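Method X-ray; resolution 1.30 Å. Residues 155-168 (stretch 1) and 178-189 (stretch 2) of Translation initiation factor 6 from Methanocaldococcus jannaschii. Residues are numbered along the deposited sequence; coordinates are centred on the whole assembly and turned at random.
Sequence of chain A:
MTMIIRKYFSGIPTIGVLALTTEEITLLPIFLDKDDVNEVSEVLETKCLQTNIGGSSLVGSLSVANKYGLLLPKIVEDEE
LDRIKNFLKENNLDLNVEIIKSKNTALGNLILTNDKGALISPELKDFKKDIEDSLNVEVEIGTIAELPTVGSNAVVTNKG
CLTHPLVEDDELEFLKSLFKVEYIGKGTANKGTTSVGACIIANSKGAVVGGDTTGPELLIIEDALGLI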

ATOM      1  N   VAL A 155      -2.743   5.133  -4.755  1.00  6.95           N
ATOM      2  CA  VAL A 155      -1.665   5.173  -3.787  1.00  6.66           C
ATOM      3  C   VAL A 155      -2.031   6.268  -2.800  1.00  6.81           C
ATOM      4  O   VAL A 155      -2.428   7.378  -3.206  1.00  8.42           O
ATOM      5  CB  VAL A 155      -0.319   5.527  -4.454  1.00  7.71           C
ATOM      6  CG1 VAL A 155       0.802   5.697  -3.425  1.00 11.23           C
ATOM      7  CG2 VAL A 155       0.067   4.492  -5.478  1.00 12.92           C
ATOM      8  N   VAL A 156      -1.898   5.986  -1.508  1.00  6.70           N
ATOM      9  CA  VAL A 156      -2.205   6.991  -0.503  1.00  7.03           C
ATOM     10  C   VAL A 156      -1.135   6.969   0.579  1.00  7.22           C
ATOM     11  O   VAL A 156      -0.639   5.904   0.954  1.00  8.23           O
ATOM     12  CB  VAL A 156      -3.624   6.864   0.089  1.00  7.03           C
ATOM     13  CG1 VAL A 156      -3.797   5.643   0.976  1.00  8.83           C
ATOM     14  CG2 VAL A 156      -3.968   8.163   0.828  1.00  8.93           C
ATOM     15  N   THR A 157      -0.791   8.182   1.020  1.00  6.73           N
ATOM     16  CA  THR A 157       0.143   8.353   2.119  1.00  7.50           C
ATOM     17  C   THR A 157      -0.483   9.377   3.071  1.00  6.14           C
ATOM     18  O   THR A 157      -1.598   9.904   2.801  1.00  6.80           O
ATOM     19  CB  THR A 157       1.521   8.850   1.695  1.00  7.59           C
ATOM     20  OG1 THR A 157       1.412  10.264   1.390  1.00  7.91           O
ATOM     21  CG2 THR A 157       2.017   8.100   0.451  1.00  7.75           C
ATOM     22  N   ASN A 158       0.135   9.686   4.177  1.00  6.76           N
ATOM     23  CA  ASN A 158      -0.333  10.747   5.063  1.00  7.03           C
ATOM     24  C   ASN A 158      -0.266  12.128   4.417  1.00  6.78           C
ATOM     25  O   ASN A 158      -0.937  13.048   4.916  1.00  8.67           O
ATOM     26  CB  ASN A 158       0.474  10.744   6.368  1.00  7.72           C
ATOM     27  CG  ASN A 158       0.189   9.498   7.183  1.00  6.08           C
ATOM     28  OD1 ASN A 158      -0.917   8.935   7.113  1.00  7.91           O
ATOM     29  ND2 ASN A 158       1.179   9.060   7.948  1.00  7.55           N
ATOM     30  N   LYS A 159       0.510  12.252   3.341  1.00  7.61           N
ATOM     31  CA  LYS A 159       0.708  13.567   2.724  1.00  8.12           C
ATOM     32  C   LYS A 159      -0.088  13.733   1.463  1.00  8.06           C
ATOM     33  O   LYS A 159      -0.498  14.848   1.110  1.00  8.96           O
ATOM     34  CB  LYS A 159       2.216  13.744   2.415  1.00  8.93           C
ATOM     35  CG  LYS A 159       2.571  15.148   1.994  1.00 11.44           C
ATOM     36  CD  LYS A 159       4.088  15.324   1.863  1.00 14.38           C
ATOM     37  CE  LYS A 159       4.457  16.812   1.855  1.00 20.60           C
ATOM     38  NZ  LYS A 159       5.934  16.952   1.705  1.00 30.29           N
ATOM     39  N   GLY A 160      -0.287  12.672   0.657  1.00  7.64           N
ATOM     40  CA  GLY A 160      -0.966  12.859  -0.609  1.00  8.87           C
ATOM     41  C   GLY A 160      -1.584  11.553  -1.119  1.00  7.03           C
ATOM     42  O   GLY A 160      -1.557  10.508  -0.482  1.00  8.35           O
ATOM     43  N   CYS A 161      -2.163  11.665  -2.325  1.00  8.10           N
ATOM     44  CA  CYS A 161      -2.889  10.533  -2.897  1.00  7.91           C
ATOM     45  C   CYS A 161      -2.812  10.626  -4.426  1.00  7.87           C
ATOM     46  O   CYS A 161      -3.045  11.719  -4.966  1.00  8.73           O
ATOM     47  CB  CYS A 161      -4.344  10.598  -2.397  1.00  8.88           C
ATOM     48  SG  CYS A 161      -5.439   9.359  -3.116  1.00 10.01           S
ATOM     49  N   LEU A 162      -2.496   9.522  -5.042  1.00  7.25           N
ATOM     50  CA  LEU A 162      -2.519   9.415  -6.505  1.00  7.42           C
ATOM     51  C   LEU A 162      -3.568   8.394  -6.931  1.00  6.10           C
ATOM     52  O   LEU A 162      -3.518   7.266  -6.425  1.00  7.55           O
ATOM     53  CB  LEU A 162      -1.143   9.025  -7.050  1.00  8.38           C
ATOM     54  CG  LEU A 162      -1.057   8.761  -8.557  1.00  9.36           C
ATOM     55  CD1 LEU A 162      -1.036  10.102  -9.311  1.00 10.72           C
ATOM     56  CD2 LEU A 162       0.168   7.912  -8.894  1.00 11.97           C
ATOM     57  N   THR A 163      -4.483   8.762  -7.825  1.00  7.68           N
ATOM     58  CA  THR A 163      -5.495   7.806  -8.249  1.00  8.26           C
ATOM     59  C   THR A 163      -5.353   7.427  -9.719  1.00  7.75           C
ATOM     60  O   THR A 163      -4.717   8.148 -10.485  1.00  8.60           O
ATOM     61  CB  THR A 163      -6.931   8.336  -8.038  1.00  8.49           C
ATOM     62  OG1 THR A 163      -7.205   9.359  -9.015  1.00  8.91           O
ATOM     63  CG2 THR A 163      -7.071   8.976  -6.661  1.00 10.76           C
ATOM     64  N   HIS A 164      -6.039   6.361 -10.096  1.00  7.51           N
ATOM     65  CA  HIS A 164      -6.412   6.039 -11.457  1.00  7.97           C
ATOM     66  C   HIS A 164      -6.816   7.298 -12.218  1.00  7.35           C
ATOM     67  O   HIS A 164      -7.516   8.178 -11.678  1.00  8.29           O
ATOM     68  CB  HIS A 164      -7.635   5.093 -11.331  1.00  9.57           C
ATOM     69  CG  HIS A 164      -8.092   4.465 -12.608  1.00  9.37           C
ATOM     70  ND1 HIS A 164      -8.616   5.152 -13.688  1.00  9.13           N
ATOM     71  CD2 HIS A 164      -8.075   3.150 -12.946  1.00  9.56           C
ATOM     72  CE1 HIS A 164      -8.920   4.253 -14.639  1.00  9.24           C
ATOM     73  NE2 HIS A 164      -8.600   3.038 -14.208  1.00  9.37           N
ATOM     74  N   PRO A 165      -6.392   7.390 -13.480  1.00  8.91           N
ATOM     75  CA  PRO A 165      -6.627   8.634 -14.249  1.00  9.67           C
ATOM     76  C   PRO A 165      -8.093   8.952 -14.484  1.00  9.05           C
ATOM     77  O   PRO A 165      -8.381  10.132 -14.853  1.00 12.91           O
ATOM     78  CB  PRO A 165      -5.871   8.368 -15.563  1.00  9.74           C
ATOM     79  CG  PRO A 165      -5.740   6.917 -15.668  1.00 11.83           C
ATOM     80  CD  PRO A 165      -5.668   6.367 -14.264  1.00  9.35           C
ATOM     81  N   LEU A 166      -9.038   8.032 -14.340  1.00 10.46           N
ATOM     82  CA  LEU A 166     -10.437   8.299 -14.676  1.00 10.28           C
ATOM     83  C   LEU A 166     -11.267   8.670 -13.470  1.00 10.15           C
ATOM     84  O   LEU A 166     -12.504   8.726 -13.535  1.00 14.28           O
ATOM     85  CB  LEU A 166     -11.082   7.110 -15.420  1.00 11.29           C
ATOM     86  CG  LEU A 166     -10.451   6.851 -16.797  1.00 11.72           C
ATOM     87  CD1 LEU A 166     -11.155   5.696 -17.490  1.00 15.65           C
ATOM     88  CD2 LEU A 166     -10.454   8.124 -17.640  1.00 15.43           C
ATOM     89  N   VAL A 167     -10.643   8.977 -12.351  1.00 10.73           N
ATOM     90  CA  VAL A 167     -11.391   9.462 -11.175  1.00 10.97           C
ATOM     91  C   VAL A 167     -11.921  10.857 -11.447  1.00 12.85           C
ATOM     92  O   VAL A 167     -11.206  11.770 -11.907  1.00 15.56           O
ATOM     93  CB  VAL A 167     -10.468   9.472  -9.945  1.00 10.11           C
ATOM     94  CG1 VAL A 167     -11.111  10.218  -8.794  1.00 12.11           C
ATOM     95  CG2 VAL A 167     -10.129   8.066  -9.507  1.00 10.93           C
ATOM     96  N   GLU A 168     -13.218  11.048 -11.166  1.00 12.24           N
ATOM     97  CA  GLU A 168     -13.849  12.341 -11.441  1.00 13.26           C
ATOM     98  C   GLU A 168     -13.646  13.279 -10.257  1.00 12.70           C
ATOM     99  O   GLU A 168     -13.370  12.824  -9.144  1.00 12.07           O
ATOM    100  CB  GLU A 168     -15.343  12.103 -11.758  1.00 19.53           C
ATOM    101  CG  GLU A 168     -15.541  11.337 -13.051  1.00 22.14           C
ATOM    102  CD  GLU A 168     -16.939  11.020 -13.480  1.00 29.87           C
ATOM    103  OE1 GLU A 168     -17.901  11.691 -13.039  1.00 42.81           O
ATOM    104  OE2 GLU A 168     -17.099  10.066 -14.293  1.00 42.37           O
ATOM    105  N   LEU A 178     -11.481  12.037   2.956  1.00  8.03           N
ATOM    106  CA  LEU A 178     -11.373  10.785   3.697  1.00  8.03           C
ATOM    107  C   LEU A 178      -9.968  10.574   4.248  1.00  7.44           C
ATOM    108  O   LEU A 178      -9.764  10.147   5.374  1.00  8.86           O
ATOM    109  CB  LEU A 178     -11.754   9.585   2.804  1.00  8.02           C
ATOM    110  CG  LEU A 178     -11.581   8.198   3.400  1.00  7.82           C
ATOM    111  CD1 LEU A 178     -12.403   8.021   4.669  1.00 11.74           C
ATOM    112  CD2 LEU A 178     -11.945   7.163   2.332  1.00 10.57           C
ATOM    113  N   PHE A 179      -8.954  10.897   3.434  1.00  7.57           N
ATOM    114  CA  PHE A 179      -7.577  10.620   3.782  1.00  7.34           C
ATOM    115  C   PHE A 179      -6.914  11.833   4.433  1.00  6.94           C
ATOM    116  O   PHE A 179      -5.765  11.704   4.918  1.00  7.75           O
ATOM    117  CB  PHE A 179      -6.819  10.193   2.500  1.00  7.62           C
ATOM    118  CG  PHE A 179      -7.271   8.841   2.005  1.00  6.99           C
ATOM    119  CD1 PHE A 179      -7.745   8.689   0.709  1.00  9.53           C
ATOM    120  CD2 PHE A 179      -7.201   7.722   2.847  1.00  8.11           C
ATOM    121  CE1 PHE A 179      -8.133   7.427   0.250  1.00 10.73           C
ATOM    122  CE2 PHE A 179      -7.584   6.474   2.387  1.00  7.48           C
ATOM    123  CZ  PHE A 179      -8.060   6.344   1.107  1.00  9.69           C
ATOM    124  N   LYS A 180      -7.613  12.974   4.483  1.00  8.34           N
ATOM    125  CA  LYS A 180      -7.129  14.196   5.138  1.00  8.67           C
ATOM    126  C   LYS A 180      -5.769  14.591   4.601  1.00  7.55           C
ATOM    127  O   LYS A 180      -4.827  14.885   5.345  1.00  9.33           O
ATOM    128  CB  LYS A 180      -7.089  14.021   6.645  1.00  9.00           C
ATOM    129  CG  LYS A 180      -8.404  13.888   7.347  1.00 14.40           C
ATOM    130  CD  LYS A 180      -9.253  15.077   6.954  1.00 29.13           C
ATOM    131  CE  LYS A 180     -10.695  14.995   7.418  1.00 32.20           C
ATOM    132  NZ  LYS A 180     -11.539  15.595   6.334  1.00 26.61           N
ATOM    133  N   VAL A 181      -5.660  14.625   3.262  1.00 10.02           N
ATOM    134  CA  VAL A 181      -4.402  14.991   2.590  1.00  9.39           C
ATOM    135  C   VAL A 181      -4.524  16.343   1.895  1.00 11.41           C
ATOM    136  O   VAL A 181      -5.606  16.738   1.451  1.00 15.60           O
ATOM    137  CB  VAL A 181      -3.947  13.934   1.569  1.00  9.66           C
ATOM    138  CG1 VAL A 181      -3.540  12.685   2.343  1.00 11.42           C
ATOM    139  CG2 VAL A 181      -5.024  13.575   0.558  1.00  9.95           C
ATOM    140  N   GLU A 182      -3.408  17.061   1.784  1.00 14.43           N
ATOM    141  CA  GLU A 182      -3.478  18.382   1.137  1.00 16.90           C
ATOM    142  C   GLU A 182      -3.093  18.239  -0.322  1.00 14.01           C
ATOM    143  O   GLU A 182      -3.365  19.152  -1.114  1.00 17.79           O
ATOM    144  CB  GLU A 182      -2.583  19.422   1.785  1.00 24.26           C
ATOM    145  CG  GLU A 182      -2.866  19.735   3.239  1.00 28.85           C
ATOM    146  CD  GLU A 182      -4.221  20.319   3.567  1.00 36.82           C
ATOM    147  OE1 GLU A 182      -4.953  20.872   2.712  1.00 42.08           O
ATOM    148  OE2 GLU A 182      -4.597  20.224   4.756  1.00 38.70           O
ATOM    149  N   TYR A 183      -2.483  17.120  -0.730  1.00 12.28           N
ATOM    150  CA  TYR A 183      -2.049  16.880  -2.109  1.00 10.38           C
ATOM    151  C   TYR A 183      -2.858  15.747  -2.669  1.00  9.95           C
ATOM    152  O   TYR A 183      -3.041  14.717  -2.005  1.00  9.28           O
ATOM    153  CB  TYR A 183      -0.557  16.494  -2.133  1.00 11.20           C
ATOM    154  CG  TYR A 183       0.369  17.601  -1.623  1.00 13.26           C
ATOM    155  CD1 TYR A 183       0.774  17.690  -0.301  1.00 13.66           C
ATOM    156  CD2 TYR A 183       0.830  18.568  -2.506  1.00 18.94           C
ATOM    157  CE1 TYR A 183       1.605  18.696   0.137  1.00 16.04           C
ATOM    158  CE2 TYR A 183       1.667  19.586  -2.101  1.00 21.02           C
ATOM    159  CZ  TYR A 183       2.049  19.641  -0.772  1.00 18.02           C
ATOM    160  OH  TYR A 183       2.870  20.653  -0.404  1.00 25.10           O
ATOM    161  N   ILE A 184      -3.360  15.883  -3.906  1.00  9.74           N
ATOM    162  CA  ILE A 184      -3.987  14.761  -4.568  1.00  8.91           C
ATOM    163  C   ILE A 184      -3.907  14.995  -6.072  1.00  8.91           C
ATOM    164  O   ILE A 184      -3.909  16.111  -6.584  1.00 10.96           O
ATOM    165  CB  ILE A 184      -5.451  14.609  -4.128  1.00  9.87           C
ATOM    166  CG1 ILE A 184      -6.060  13.300  -4.645  1.00 10.02           C
ATOM    167  CG2 ILE A 184      -6.293  15.820  -4.535  1.00 13.72           C
ATOM    168  CD1 ILE A 184      -7.219  12.835  -3.772  1.00 12.11           C
ATOM    169  N   GLY A 185      -3.842  13.871  -6.804  1.00  9.36           N
ATOM    170  CA  GLY A 185      -3.884  13.945  -8.285  1.00 10.53           C
ATOM    171  C   GLY A 185      -4.204  12.594  -8.870  1.00  7.91           C
ATOM    172  O   GLY A 185      -4.413  11.621  -8.137  1.00  9.20           O
ATOM    173  N   LYS A 186      -4.216  12.590 -10.192  1.00  9.30           N
ATOM    174  CA  LYS A 186      -4.549  11.372 -10.912  1.00  9.62           C
ATOM    175  C   LYS A 186      -3.580  11.153 -12.045  1.00  8.50           C
ATOM    176  O   LYS A 186      -3.118  12.117 -12.661  1.00 10.38           O
ATOM    177  CB  LYS A 186      -5.985  11.401 -11.412  1.00 11.82           C
ATOM    178  CG  LYS A 186      -6.442  12.531 -12.290  1.00 17.02           C
ATOM    179  CD  LYS A 186      -7.948  12.509 -12.510  1.00 23.85           C
ATOM    180  CE  LYS A 186      -8.392  12.790 -13.926  1.00 32.40           C
ATOM    181  NZ  LYS A 186      -9.852  12.537 -14.249  1.00 33.12           N
ATOM    182  N   GLY A 187      -3.290   9.917 -12.387  1.00  8.95           N
ATOM    183  CA  GLY A 187      -2.310   9.679 -13.460  1.00  9.65           C
ATOM    184  C   GLY A 187      -2.047   8.173 -13.596  1.00  9.14           C
ATOM    185  O   GLY A 187      -2.709   7.329 -12.999  1.00  8.79           O
ATOM    186  N   THR A 188      -1.064   7.867 -14.428  1.00  9.61           N
ATOM    187  CA  THR A 188      -0.642   6.472 -14.635  1.00  8.37           C
ATOM    188  C   THR A 188       0.773   6.244 -14.118  1.00  9.03           C
ATOM    189  O   THR A 188       1.494   7.175 -13.736  1.00  9.41           O
ATOM    190  CB  THR A 188      -0.736   6.071 -16.119  1.00  8.37           C
ATOM    191  OG1 THR A 188       0.041   6.994 -16.901  1.00 10.29           O
ATOM    192  CG2 THR A 188      -2.179   6.120 -16.623  1.00 10.60           C
ATOM    193  N   ALA A 189       1.177   4.971 -14.104  1.00  8.51           N
ATOM    194  CA  ALA A 189       2.566   4.634 -13.796  1.00  9.07           C
ATOM    195  C   ALA A 189       2.999   3.509 -14.738  1.00  8.09           C
ATOM    196  O   ALA A 189       2.153   2.931 -15.427  1.00  9.20           O
ATOM    197  CB  ALA A 189       2.702   4.240 -12.338  1.00 10.89           C
TER
HETATM  198  O   HOH W   1      -1.061  16.641   3.000  1.00 15.40           O

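The backbone does most of the joining. Strands 160-163 and 183-186 run parallel, their axes 8° apart, and stretch 1 reaches across through alternate residues. Cys-161 O accepts from Gly-185 N at 2.9 Å, Thr-163 N donates to Gly-185 O at 2.9 Å, and Thr-163 O accepts from Gly-187 N at 3.0 Å. The ladder loosens at its start, where Cys-161 N reaches Tyr-183 O at 3.2 Å in a weak, bent bond. There a water takes over: it donates to Lys-159 O and accepts from Glu-182 N, each at 2.7 Å, spanning a gap too wide for a direct bond.

Glycine suits the close register at Gly-160, since an ideal CB there would lie 3.2 Å from Tyr-183 CB. Gly-185 leaves its side of the pair bare, beside Leu-162, whose CD1 extends on to Gly-187 N at 3.8 Å.

Side-chain packing supplies the apolar part of the contact. Val-156 lays CG2 over one face of the Phe-179 ring, 3.8 Å from its centroid, a CH-pi contact that a branched side chain pointing toward the ring makes readily. After Lys-180 leaves the helix with positive phi, Val-181 points back toward stretch 1, its CG1 methyl set against a backbone carbonyl, 3.4 Å from Thr-157 O. Buried Cys-161 packs its CB 3.9 Å from Ile-184 CD1 and 4.2 Å from Val-181 CG2.

The polar clasp lies at the other end. Lys-186, on the same sheet face as Thr-163, extends its long chain past Pro-165 so that NZ donates to Val-167 O at 2.8 Å. Val-167, which supplies that carbonyl, closes a type I turn that begins at His-164. Thr-163 OG1 satisfies itself locally, donating to His-164 O at 2.9 Å, while it packs 3.4 Å from Lys-186 CB. Pro-165 completes the seam, with CG 3.8 Å from Thr-188 CG2.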